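Local coordinates for protein xyloglucan-specific endo-beta-1,4-glucanase (Uncultured bacterium, PDB 4W88) that probably hydrolyses internal beta-1,4-glucosidic bonds in the backbone of xyloglucan, as a glycoside hydrolase of family GH5, at residues H223-P227 / D248-Q252; G236-V240 / F276-T280; D1-V5 / I212-I218; I283-I287 / D330-Y335. The protein carries 1 engineered substitution. All blocks are in the same frame, centred on the assembly; numbering follows the deposited sequence.

Contact 1: residues H223-P227 / D248-Q252; sequences HTYTP and DITWQ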
loop_
_atom_site.group_PDB
_atom_site.type_symbol
_atom_site.label_atom_id
_atom_site.label_comp_id
_atom_site.label_asym_id
_atom_site.label_seq_id
_atom_site.Cartn_x
_atom_site.Cartn_y
_atom_site.Cartn_z
ATOM N N HIS A 223 -5.343 -1.071 -5.279
ATOM C CA HIS A 223 -4.289 -1.898 -5.791
ATOM C C HIS A 223 -4.715 -2.411 -7.154
ATOM O O HIS A 223 -5.776 -2.985 -7.281
ATOM C CB HIS A 223 -3.994 -3.088 -4.902
ATOM C CG HIS A 223 -3.443 -2.736 -3.567
ATOM N ND1 HIS A 223 -3.270 -3.660 -2.535
ATOM C CD2 HIS A 223 -2.969 -1.562 -3.099
ATOM C CE1 HIS A 223 -2.739 -3.039 -1.507
ATOM N NE2 HIS A 223 -2.535 -1.784 -1.834
ATOM N N THR A 224 -3.865 -2.168 -8.159
ATOM C CA THR A 224 -4.218 -2.430 -9.517
ATOM C C THR A 224 -3.065 -3.090 -10.244
ATOM O O THR A 224 -2.289 -2.448 -10.983
ATOM C CB THR A 224 -4.744 -1.221 -10.302
ATOM O OG1 THR A 224 -3.835 -0.122 -10.229
ATOM C CG2 THR A 224 -6.039 -0.820 -9.793
ATOM N N TYR A 225 -2.946 -4.362 -9.994
ATOM C CA TYR A 225 -1.954 -5.191 -10.736
ATOM C C TYR A 225 -2.533 -5.675 -12.077
ATOM O O TYR A 225 -2.701 -6.897 -12.311
ATOM C CB TYR A 225 -1.595 -6.395 -9.897
ATOM C CG TYR A 225 -0.805 -6.140 -8.602
ATOM C CD1 TYR A 225 -1.447 -5.886 -7.354
ATOM C CD2 TYR A 225 0.574 -6.306 -8.581
ATOM C CE1 TYR A 225 -0.697 -5.731 -6.187
ATOM C CE2 TYR A 225 1.324 -6.193 -7.411
ATOM C CZ TYR A 225 0.663 -5.934 -6.183
ATOM O OH TYR A 225 1.425 -5.852 -5.059
ATOM N N THR A 226 -2.833 -4.720 -12.929
ATOM C CA THR A 226 -3.729 -4.940 -14.062
ATOM C C THR A 226 -2.950 -4.973 -15.375
ATOM O O THR A 226 -2.134 -4.062 -15.665
ATOM C CB THR A 226 -4.725 -3.807 -14.098
ATOM O OG1 THR A 226 -5.362 -3.729 -12.807
ATOM C CG2 THR A 226 -5.743 -4.005 -15.178
ATOM N N PRO A 227 -3.213 -5.984 -16.206
ATOM C CA PRO A 227 -4.156 -7.121 -15.983
ATOM C C PRO A 227 -3.483 -8.240 -15.180
ATOM O O PRO A 227 -2.272 -8.500 -15.301
ATOM C CB PRO A 227 -4.405 -7.674 -17.423
ATOM C CG PRO A 227 -3.701 -6.780 -18.332
ATOM C CD PRO A 227 -2.657 -6.002 -17.570
ATOM N N ASP A 248 -7.809 -3.477 -20.766
ATOM C CA ASP A 248 -8.074 -3.904 -19.389
ATOM C C ASP A 248 -7.664 -2.792 -18.424
ATOM O O ASP A 248 -8.340 -2.545 -17.379
ATOM C CB ASP A 248 -7.331 -5.183 -19.045
ATOM C CG ASP A 248 -7.947 -6.423 -19.705
ATOM O OD1 ASP A 248 -8.880 -6.364 -20.498
ATOM O OD2 ASP A 248 -7.471 -7.502 -19.424
ATOM N N ILE A 249 -6.515 -2.167 -18.725
ATOM C CA ILE A 249 -6.019 -1.075 -17.902
ATOM C C ILE A 249 -6.953 0.139 -18.008
ATOM O O ILE A 249 -7.395 0.709 -16.998
ATOM C CB ILE A 249 -4.624 -0.670 -18.298
ATOM C CG1 ILE A 249 -3.630 -1.806 -18.082
ATOM C CG2 ILE A 249 -4.180 0.517 -17.480
ATOM C CD1 ILE A 249 -2.235 -1.584 -18.737
ATOM N N THR A 250 -7.269 0.488 -19.253
ATOM C CA THR A 250 -8.137 1.639 -19.571
ATOM C C THR A 250 -9.519 1.593 -18.961
ATOM O O THR A 250 -9.989 2.596 -18.397
ATOM C CB THR A 250 -8.207 1.826 -21.092
ATOM O OG1 THR A 250 -6.870 1.941 -21.583
ATOM C CG2 THR A 250 -8.951 3.086 -21.444
ATOM N N TRP A 251 -10.183 0.460 -19.103
ATOM C CA TRP A 251 -11.578 0.255 -18.629
ATOM C C TRP A 251 -11.617 0.440 -17.139
ATOM O O TRP A 251 -12.481 1.147 -16.622
ATOM C CB TRP A 251 -11.933 -1.198 -18.978
ATOM C CG TRP A 251 -13.331 -1.645 -19.083
ATOM C CD1 TRP A 251 -14.405 -1.248 -18.334
ATOM C CD2 TRP A 251 -13.828 -2.697 -19.971
ATOM N NE1 TRP A 251 -15.532 -1.948 -18.716
ATOM C CE2 TRP A 251 -15.214 -2.843 -19.709
ATOM C CE3 TRP A 251 -13.230 -3.511 -20.959
ATOM C CZ2 TRP A 251 -16.025 -3.773 -20.402
ATOM C CZ3 TRP A 251 -14.038 -4.447 -21.641
ATOM C CH2 TRP A 251 -15.422 -4.557 -21.360
ATOM N N GLN A 252 -10.669 -0.194 -16.438
ATOM C CA GLN A 252 -10.636 -0.109 -14.984
ATOM C C GLN A 252 -10.328 1.336 -14.558
ATOM O O GLN A 252 -10.993 1.893 -13.676
ATOM C CB GLN A 252 -9.585 -1.051 -14.462
ATOM C CG GLN A 252 -9.395 -1.006 -12.972
ATOM C CD GLN A 252 -8.347 -1.995 -12.504
ATOM O OE1 GLN A 252 -7.149 -1.854 -12.773
ATOM N NE2 GLN A 252 -8.787 -2.976 -11.763
#
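Thr226, with the largest area covered here, points its side chain at helix 246-261 from the loop that follows barrel strand 218-223. Its OG1 donates a short hydrogen bond to Gln252 OE1 (2.6 Å), and its CG2 lies 3.7 Å from the carbonyl O of Asp248, one turn earlier on the helix. Gln252, extended through chi1 and chi2, also brings OE1 within 3.3 Å of Thr224 CG2; the Thr224 hydroxyl bonds instead to Tyr290. Asp248 touches the ring of Pro227, which follows a cis peptide bond, OD2 lying 3.7 Å from Pro227 CB, while Ile249 CG1 lies 3.6 Å from Thr226 O and 4.3 Å from Pro227 CD. The contact thus joins the start of a long (beta/alpha)8-barrel connection to the barrel helix reached after short helix 228-231. Tyr225, centre of an inverse gamma turn, points away and lines the glycan pocket. One short hydrogen bond, amid carbon-oxygen van der Waals contacts and a single apolar pair, thus marks the helix-facing side of a sugar-binding loop.

Contact 2: residues G236-V240 / F276-T280; sequences GSYSV and FKENT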
loop_
_atom_site.group_PDB
_atom_site.type_symbol
_atom_site.label_atom_id
_atom_site.label_comp_id
_atom_site.label_asym_id
_atom_site.label_seq_id
_atom_site.Cartn_x
_atom_site.Cartn_y
_atom_site.Cartn_z
ATOM N N GLY A 236 -4.076 -19.424 -17.409
ATOM C CA GLY A 236 -4.495 -18.349 -18.349
ATOM C C GLY A 236 -3.480 -17.204 -18.451
ATOM O O GLY A 236 -3.607 -16.286 -19.312
ATOM N N SER A 237 -2.432 -17.259 -17.622
ATOM C CA SER A 237 -1.497 -16.138 -17.580
ATOM C C SER A 237 -0.578 -16.083 -18.779
ATOM O O SER A 237 -0.390 -17.135 -19.476
ATOM C CB SER A 237 -0.684 -16.100 -16.270
ATOM O OG SER A 237 0.220 -17.168 -16.099
ATOM N N TYR A 238 0.004 -14.934 -19.051
ATOM C CA TYR A 238 0.879 -14.800 -20.208
ATOM C C TYR A 238 2.004 -13.833 -19.835
ATOM O O TYR A 238 1.887 -13.056 -18.863
ATOM C CB TYR A 238 0.063 -14.284 -21.415
ATOM C CG TYR A 238 -0.770 -13.084 -21.133
ATOM C CD1 TYR A 238 -2.090 -13.179 -20.674
ATOM C CD2 TYR A 238 -0.258 -11.833 -21.332
ATOM C CE1 TYR A 238 -2.861 -12.039 -20.418
ATOM C CE2 TYR A 238 -1.022 -10.689 -21.078
ATOM C CZ TYR A 238 -2.308 -10.786 -20.594
ATOM O OH TYR A 238 -3.045 -9.657 -20.315
ATOM N N SER A 239 3.099 -13.848 -20.606
ATOM C CA SER A 239 4.229 -12.997 -20.400
ATOM C C SER A 239 4.514 -11.989 -21.470
ATOM O O SER A 239 5.492 -11.237 -21.360
ATOM C CB SER A 239 5.444 -13.849 -20.185
ATOM O OG SER A 239 5.839 -14.525 -21.400
ATOM N N VAL A 240 3.710 -11.983 -22.528
ATOM C CA VAL A 240 3.901 -11.069 -23.626
ATOM C C VAL A 240 3.049 -9.833 -23.439
ATOM O O VAL A 240 1.903 -9.907 -23.089
ATOM C CB VAL A 240 3.522 -11.766 -24.944
ATOM C CG1 VAL A 240 3.591 -10.812 -26.136
ATOM C CG2 VAL A 240 4.358 -13.010 -25.132
ATOM N N PHE A 276 8.346 -11.045 -12.618
ATOM C CA PHE A 276 9.370 -11.292 -13.616
ATOM C C PHE A 276 9.227 -12.673 -14.225
ATOM O O PHE A 276 9.307 -13.672 -13.509
ATOM C CB PHE A 276 10.824 -11.112 -13.117
ATOM C CG PHE A 276 11.837 -11.257 -14.212
ATOM C CD1 PHE A 276 11.867 -10.291 -15.249
ATOM C CD2 PHE A 276 12.765 -12.287 -14.225
ATOM C CE1 PHE A 276 12.759 -10.398 -16.306
ATOM C CE2 PHE A 276 13.703 -12.369 -15.273
ATOM C CZ PHE A 276 13.689 -11.422 -16.300
ATOM N N LYS A 277 9.010 -12.711 -15.537
ATOM C CA LYS A 277 8.756 -13.984 -16.274
ATOM C C LYS A 277 9.700 -14.104 -17.479
ATOM O O LYS A 277 9.279 -14.458 -18.580
ATOM C CB LYS A 277 7.306 -14.002 -16.784
ATOM C CG LYS A 277 6.179 -13.910 -15.767
ATOM C CD LYS A 277 4.838 -13.665 -16.426
ATOM C CE LYS A 277 3.763 -13.569 -15.344
ATOM N NZ LYS A 277 2.417 -13.667 -15.995
ATOM N N GLU A 278 10.983 -13.735 -17.240
ATOM C CA GLU A 278 12.054 -13.740 -18.263
ATOM C C GLU A 278 11.580 -12.942 -19.464
ATOM O O GLU A 278 11.751 -13.353 -20.625
ATOM C CB GLU A 278 12.517 -15.134 -18.649
ATOM C CG GLU A 278 12.779 -15.958 -17.440
ATOM C CD GLU A 278 14.061 -16.529 -17.325
ATOM O OE1 GLU A 278 14.846 -15.847 -16.643
ATOM O OE2 GLU A 278 14.217 -17.650 -17.888
ATOM N N ASN A 279 11.008 -11.785 -19.166
ATOM C CA ASN A 279 10.246 -11.026 -20.122
ATOM C C ASN A 279 10.466 -9.529 -19.926
ATOM O O ASN A 279 9.504 -8.732 -19.921
ATOM C CB ASN A 279 8.752 -11.349 -20.025
ATOM C CG ASN A 279 8.134 -10.955 -18.684
ATOM O OD1 ASN A 279 8.808 -10.917 -17.656
ATOM N ND2 ASN A 279 6.845 -10.636 -18.722
ATOM N N THR A 280 11.732 -9.157 -19.777
ATOM C CA THR A 280 12.095 -7.781 -19.510
ATOM C C THR A 280 11.444 -6.780 -20.442
ATOM O O THR A 280 10.850 -5.780 -20.017
ATOM C CB THR A 280 13.591 -7.600 -19.650
ATOM O OG1 THR A 280 14.235 -8.358 -18.636
ATOM C CG2 THR A 280 13.957 -6.117 -19.448
HETATM O O HOH W 1 2.725 -16.392 -17.004
#
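Phe276 opens the 276-280 loop out of reach of 236-240; its ring stacks on Tyr309. Lys277 does most of the bridging. Its side chain, trans from chi2 outward, runs across to the other loop, passing Ser239 with CD 3.8 Å from Ser239 CB, and ends with NZ donating to Tyr238 O (3.0 Å). The same ammonium bonds to the carbonyl oxygens of Phe230 and Tyr232 and, at 2.9 Å from NZ, to a water that in turn donates to Ser237 OG over 2.8 Å; Ser237 OG is also tied to Ala234 O. Both loops follow strands of the (beta/alpha)8 barrel, 218-223 and 267-272, on the side where their C-terminal ends carry the substrate cleft. The lysine thus gathers carbonyls of the connection between strand 218-223 and helix 246-261, which includes Tyr232 of the glycan pocket. Glu278, at positive phi, turns the chain and directs its carboxylate outward. Asn279 then folds back: its OD1 accepts from Lys277 N (2.8 Å), which orients the amide so that ND2 donates to Ser239 O at 3.0 Å with a nearly straight geometry. Thr280 begins helix 280-295, its OG1 bonded to Asn328 ND2.

Contact 3: residues D1-V5 / I212-I218; sequences DRSRV and IPSDPNI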
loop_
_atom_site.group_PDB
_atom_site.type_symbol
_atom_site.label_atom_id
_atom_site.label_comp_id
_atom_site.label_asym_id
_atom_site.label_seq_id
_atom_site.Cartn_x
_atom_site.Cartn_y
_atom_site.Cartn_z
ATOM N N ASP A 1 -12.477 21.568 -1.052
ATOM C CA ASP A 1 -11.105 21.835 -1.513
ATOM C C ASP A 1 -10.169 20.804 -0.880
ATOM O O ASP A 1 -9.843 20.861 0.312
ATOM C CB ASP A 1 -10.660 23.246 -1.136
ATOM C CG ASP A 1 -9.329 23.614 -1.746
ATOM O OD1 ASP A 1 -8.775 22.777 -2.467
ATOM O OD2 ASP A 1 -8.812 24.723 -1.527
ATOM N N ARG A 2 -9.757 19.858 -1.698
ATOM C CA ARG A 2 -8.768 18.836 -1.311
ATOM C C ARG A 2 -7.380 19.086 -1.922
ATOM O O ARG A 2 -6.520 18.194 -1.980
ATOM C CB ARG A 2 -9.287 17.510 -1.757
ATOM C CG ARG A 2 -10.601 17.167 -1.075
ATOM C CD ARG A 2 -11.226 15.923 -1.656
ATOM N NE ARG A 2 -12.543 15.715 -1.050
ATOM C CZ ARG A 2 -12.755 15.135 0.131
ATOM N NH1 ARG A 2 -11.768 14.740 0.897
ATOM N NH2 ARG A 2 -13.986 15.024 0.587
ATOM N N SER A 3 -7.117 20.311 -2.307
ATOM C CA SER A 3 -5.936 20.553 -3.104
ATOM C C SER A 3 -4.624 20.396 -2.287
ATOM O O SER A 3 -3.594 20.104 -2.863
ATOM C CB SER A 3 -6.053 21.915 -3.758
ATOM O OG SER A 3 -6.093 22.853 -2.762
ATOM N N ARG A 4 -4.646 20.579 -0.964
ATOM C CA ARG A 4 -3.464 20.244 -0.157
ATOM C C ARG A 4 -2.934 18.821 -0.355
ATOM O O ARG A 4 -1.730 18.592 -0.489
ATOM C CB ARG A 4 -3.775 20.421 1.319
ATOM C CG ARG A 4 -2.579 20.217 2.178
ATOM C CD ARG A 4 -2.697 20.952 3.509
ATOM N NE ARG A 4 -1.595 20.523 4.373
ATOM C CZ ARG A 4 -1.622 19.401 5.081
ATOM N NH1 ARG A 4 -2.627 18.593 4.929
ATOM N NH2 ARG A 4 -0.578 19.028 5.803
ATOM N N VAL A 5 -3.848 17.867 -0.419
ATOM C CA VAL A 5 -3.466 16.466 -0.612
ATOM C C VAL A 5 -2.858 16.294 -2.022
ATOM O O VAL A 5 -1.807 15.704 -2.183
ATOM C CB VAL A 5 -4.628 15.495 -0.464
ATOM C CG1 VAL A 5 -4.164 14.075 -0.747
ATOM C CG2 VAL A 5 -5.233 15.600 0.925
ATOM N N ILE A 212 -17.191 8.733 0.840
ATOM C CA ILE A 212 -16.061 9.640 0.821
ATOM C C ILE A 212 -16.150 10.532 2.059
ATOM O O ILE A 212 -17.075 11.325 2.203
ATOM C CB ILE A 212 -16.095 10.529 -0.430
ATOM C CG1 ILE A 212 -16.200 9.677 -1.707
ATOM C CG2 ILE A 212 -14.928 11.507 -0.441
ATOM C CD1 ILE A 212 -15.086 8.687 -1.880
ATOM N N PRO A 213 -15.146 10.490 2.929
ATOM C CA PRO A 213 -15.181 11.363 4.090
ATOM C C PRO A 213 -15.214 12.847 3.770
ATOM O O PRO A 213 -14.605 13.302 2.796
ATOM C CB PRO A 213 -13.852 11.058 4.766
ATOM C CG PRO A 213 -13.483 9.692 4.288
ATOM C CD PRO A 213 -13.897 9.717 2.890
ATOM N N SER A 214 -15.924 13.605 4.610
ATOM C CA SER A 214 -15.869 15.056 4.481
ATOM C C SER A 214 -14.476 15.620 4.879
ATOM O O SER A 214 -14.121 16.775 4.511
ATOM C CB SER A 214 -17.044 15.711 5.230
ATOM O OG SER A 214 -16.920 15.327 6.588
ATOM N N ASP A 215 -13.650 14.866 5.599
ATOM C CA ASP A 215 -12.298 15.344 5.968
ATOM C C ASP A 215 -11.554 15.667 4.665
ATOM O O ASP A 215 -11.493 14.844 3.761
ATOM C CB ASP A 215 -11.623 14.243 6.746
ATOM C CG ASP A 215 -10.297 14.614 7.324
ATOM O OD1 ASP A 215 -9.404 15.066 6.600
ATOM O OD2 ASP A 215 -10.122 14.315 8.507
ATOM N N PRO A 216 -10.991 16.869 4.587
ATOM C CA PRO A 216 -10.365 17.308 3.302
ATOM C C PRO A 216 -8.971 16.761 3.073
ATOM O O PRO A 216 -8.407 16.954 1.992
ATOM C CB PRO A 216 -10.310 18.826 3.459
ATOM C CG PRO A 216 -10.224 19.031 4.955
ATOM C CD PRO A 216 -11.013 17.937 5.609
ATOM N N ASN A 217 -8.430 16.101 4.106
ATOM C CA ASN A 217 -7.064 15.569 4.083
ATOM C C ASN A 217 -6.987 14.053 4.010
ATOM O O ASN A 217 -6.192 13.413 4.725
ATOM C CB ASN A 217 -6.228 16.132 5.232
ATOM C CG ASN A 217 -6.002 17.623 5.056
ATOM O OD1 ASN A 217 -5.501 18.065 4.063
ATOM N ND2 ASN A 217 -6.382 18.391 6.030
ATOM N N ILE A 218 -7.740 13.527 3.049
ATOM C CA ILE A 218 -7.736 12.118 2.784
ATOM C C ILE A 218 -7.397 11.810 1.347
ATOM O O ILE A 218 -7.458 12.670 0.438
ATOM C CB ILE A 218 -9.059 11.451 3.202
ATOM C CG1 ILE A 218 -10.234 11.910 2.341
ATOM C CG2 ILE A 218 -9.312 11.681 4.655
ATOM C CD1 ILE A 218 -10.376 11.175 1.011
HETATM O O HOH W 2 -9.011 14.897 0.410
#
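A single arginine side chain holds two carbonyl groups of the loop: the guanidinium of Arg2 donates from NH2 to Pro213 O (2.9 Å) and from NH1 to Asp215 O (2.9 Å), both acceptors lying near its plane. In the (beta/alpha)8 barrel this joins the start of the N-terminal helix 3-9, which precedes the first barrel strand, to the loop leading into strand 218-223, at the N-terminal end of the strands. Ile212 CG2 covers one face of the guanidinium, 3.8 Å from Arg2 NH2. Each partner is shaped by an Asx turn: Asp1 OD1 accepts from Ser3 N (3.0 Å) and also from Ser3 OG (2.7 Å), while Asp215 OD1 accepts from Asn217 N (2.9 Å), its other carboxylate oxygen forming a salt bridge with Arg182. Arg2 is the N-cap residue of helix 3-9. On the first helical turn, Val5 pushes CG2 against the loop backbone, 3.6 Å from Pro216 O and 3.7 Å from Asn217 CA. Arg4 reaches Asn217 more loosely, through a weak hydrogen bond from NH1 to OD1 (3.0 Å); its stronger partner is Asp190 O. Beside the guanidinium, close to its plane, a water ties the two segments together, accepting from Arg2 NH1 at 2.8 Å and donating to Pro216 O and Ile218 O, each 2.7 Å away.

Contact 4: residues I283-I287 / D330-Y335; sequences IVRWI and DIVDAY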
loop_
_atom_site.group_PDB
_atom_site.type_symbol
_atom_site.label_atom_id
_atom_site.label_comp_id
_atom_site.label_asym_id
_atom_site.label_seq_id
_atom_site.Cartn_x
_atom_site.Cartn_y
_atom_site.Cartn_z
ATOM N N ILE A 283 7.673 -6.383 -19.833
ATOM C CA ILE A 283 7.392 -5.586 -18.646
ATOM C C ILE A 283 7.659 -4.088 -18.887
ATOM O O ILE A 283 6.849 -3.259 -18.462
ATOM C CB ILE A 283 8.112 -6.127 -17.393
ATOM C CG1 ILE A 283 7.566 -7.515 -17.034
ATOM C CG2 ILE A 283 8.013 -5.127 -16.253
ATOM C CD1 ILE A 283 8.309 -8.229 -15.923
ATOM N N VAL A 284 8.794 -3.744 -19.527
ATOM C CA VAL A 284 9.001 -2.360 -19.909
ATOM C C VAL A 284 7.832 -1.766 -20.690
ATOM O O VAL A 284 7.413 -0.619 -20.419
ATOM C CB VAL A 284 10.350 -2.207 -20.646
ATOM C CG1 VAL A 284 10.522 -0.786 -21.223
ATOM C CG2 VAL A 284 11.508 -2.586 -19.672
ATOM N N ARG A 285 7.326 -2.483 -21.703
ATOM C CA ARG A 285 6.169 -2.007 -22.443
ATOM C C ARG A 285 4.903 -1.868 -21.582
ATOM O O ARG A 285 4.150 -0.879 -21.696
ATOM C CB ARG A 285 5.891 -2.932 -23.638
ATOM C CG ARG A 285 6.940 -2.821 -24.743
ATOM C CD ARG A 285 6.457 -3.463 -26.048
ATOM N NE ARG A 285 6.594 -4.918 -25.931
ATOM C CZ ARG A 285 7.701 -5.612 -26.169
ATOM N NH1 ARG A 285 8.800 -5.031 -26.560
ATOM N NH2 ARG A 285 7.706 -6.919 -25.999
ATOM N N TRP A 286 4.684 -2.821 -20.694
ATOM C CA TRP A 286 3.525 -2.765 -19.814
ATOM C C TRP A 286 3.600 -1.525 -18.913
ATOM O O TRP A 286 2.601 -0.831 -18.729
ATOM C CB TRP A 286 3.455 -4.034 -18.962
ATOM C CG TRP A 286 2.396 -3.971 -17.911
ATOM C CD1 TRP A 286 1.042 -4.144 -18.059
ATOM C CD2 TRP A 286 2.616 -3.662 -16.543
ATOM N NE1 TRP A 286 0.406 -3.951 -16.861
ATOM C CE2 TRP A 286 1.365 -3.666 -15.905
ATOM C CE3 TRP A 286 3.758 -3.379 -15.800
ATOM C CZ2 TRP A 286 1.226 -3.354 -14.540
ATOM C CZ3 TRP A 286 3.627 -3.074 -14.474
ATOM C CH2 TRP A 286 2.381 -3.079 -13.847
ATOM N N ILE A 287 4.790 -1.226 -18.381
ATOM C CA ILE A 287 4.947 -0.037 -17.489
ATOM C C ILE A 287 4.609 1.235 -18.244
ATOM O O ILE A 287 3.905 2.094 -17.745
ATOM C CB ILE A 287 6.384 0.060 -16.886
ATOM C CG1 ILE A 287 6.703 -1.172 -15.966
ATOM C CG2 ILE A 287 6.688 1.407 -16.315
ATOM C CD1 ILE A 287 8.143 -1.378 -15.539
ATOM N N ASP A 330 16.749 -2.468 -16.534
ATOM C CA ASP A 330 15.818 -1.994 -17.586
ATOM C C ASP A 330 14.380 -1.787 -17.067
ATOM O O ASP A 330 13.704 -0.797 -17.386
ATOM C CB ASP A 330 15.796 -2.975 -18.749
ATOM C CG ASP A 330 17.048 -2.928 -19.610
ATOM O OD1 ASP A 330 17.903 -2.057 -19.454
ATOM O OD2 ASP A 330 17.134 -3.737 -20.511
ATOM N N ILE A 331 13.886 -2.758 -16.285
ATOM C CA ILE A 331 12.599 -2.596 -15.609
ATOM C C ILE A 331 12.578 -1.381 -14.689
ATOM O O ILE A 331 11.657 -0.525 -14.732
ATOM C CB ILE A 331 12.201 -3.877 -14.836
ATOM C CG1 ILE A 331 11.933 -5.016 -15.845
ATOM C CG2 ILE A 331 10.977 -3.658 -13.953
ATOM C CD1 ILE A 331 11.638 -6.371 -15.263
ATOM N N VAL A 332 13.624 -1.259 -13.901
ATOM C CA VAL A 332 13.706 -0.157 -12.939
ATOM C C VAL A 332 13.735 1.204 -13.614
ATOM O O VAL A 332 13.013 2.126 -13.182
ATOM C CB VAL A 332 14.809 -0.396 -11.922
ATOM C CG1 VAL A 332 15.014 0.810 -11.004
ATOM C CG2 VAL A 332 14.462 -1.605 -11.096
ATOM N N ASP A 333 14.527 1.301 -14.712
ATOM C CA ASP A 333 14.632 2.542 -15.459
ATOM C C ASP A 333 13.202 2.950 -15.953
ATOM O O ASP A 333 12.813 4.126 -15.923
ATOM C CB ASP A 333 15.488 2.333 -16.697
ATOM C CG ASP A 333 16.999 2.345 -16.451
ATOM O OD1 ASP A 333 17.454 2.622 -15.346
ATOM O OD2 ASP A 333 17.763 1.982 -17.391
ATOM N N ALA A 334 12.429 1.967 -16.457
ATOM C CA ALA A 334 11.101 2.305 -16.984
ATOM C C ALA A 334 10.182 2.916 -15.900
ATOM O O ALA A 334 9.373 3.834 -16.115
ATOM C CB ALA A 334 10.470 1.059 -17.559
ATOM N N TYR A 335 10.366 2.441 -14.673
ATOM C CA TYR A 335 9.587 2.981 -13.551
ATOM C C TYR A 335 10.062 4.374 -13.176
ATOM O O TYR A 335 9.291 5.314 -13.166
ATOM C CB TYR A 335 9.728 2.087 -12.310
ATOM C CG TYR A 335 8.838 0.821 -12.297
ATOM C CD1 TYR A 335 7.468 0.899 -12.561
ATOM C CD2 TYR A 335 9.379 -0.441 -11.943
ATOM C CE1 TYR A 335 6.675 -0.231 -12.544
ATOM C CE2 TYR A 335 8.570 -1.586 -11.908
ATOM C CZ TYR A 335 7.215 -1.466 -12.164
ATOM O OH TYR A 335 6.378 -2.571 -12.151
#
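Two outer helices of the (beta/alpha)8 barrel, 280-295 and 329-336, run side by side here: the axes of the short segments are 9.1 Å apart and only 8° from parallel. The main bump is Ile287, which buries the most surface. Its CD1 enters a hollow lined by Ile331, Ala334 and Tyr335, 4.0 Å from Ile331 CG2 and 3.9 Å from Ala334 CB, and makes a CH-pi contact 3.5 Å above the centroid of the Tyr335 ring, almost on the ring normal. The small side chain of Ala334 lets this neighbour in close, and Ile287 CG2 lies 3.6 Å from Ala334 O. One turn earlier Val284 sits between Asp330 and Ala334, with CG2 3.6 Å from Asp330 O and CG1 4.1 Å from Ala334 CB. Ile283 and Ile331 meet tip to tip, CD1 to CD1 at 3.9 Å. Trp286, whose indole NE1 bonds to Thr226 O, presents its ring edge to the tyrosine hydroxyl, with CZ3 3.6 Å from Tyr335 OH.

How the contacts relate
Contacts 1, 2 and 4 form one continuous patch. Contacts 1 and 4, centred 16 Å apart, meet at Trp286, whose NE1 lies 2.8 Å from Thr226 O, a probable hydrogen bond. Contacts 2 and 4, 13 Å apart at their centres, are joined by Phe276 CD1 packing on Ile331 CD1 at 3.9 Å; Pro227 CG to Tyr238 OH (3.6 Å) links contacts 1 and 2. Contact 1 is nearest the sugar: its Tyr225 touches a bound glucose, whereas the side chains of Ser237 and Trp286 lie about 10 and 11 Å from one. Contact 3 stands apart, its centre 25 Å from that of contact 1 and 39 Å from that of contact 2, across the chain's centre.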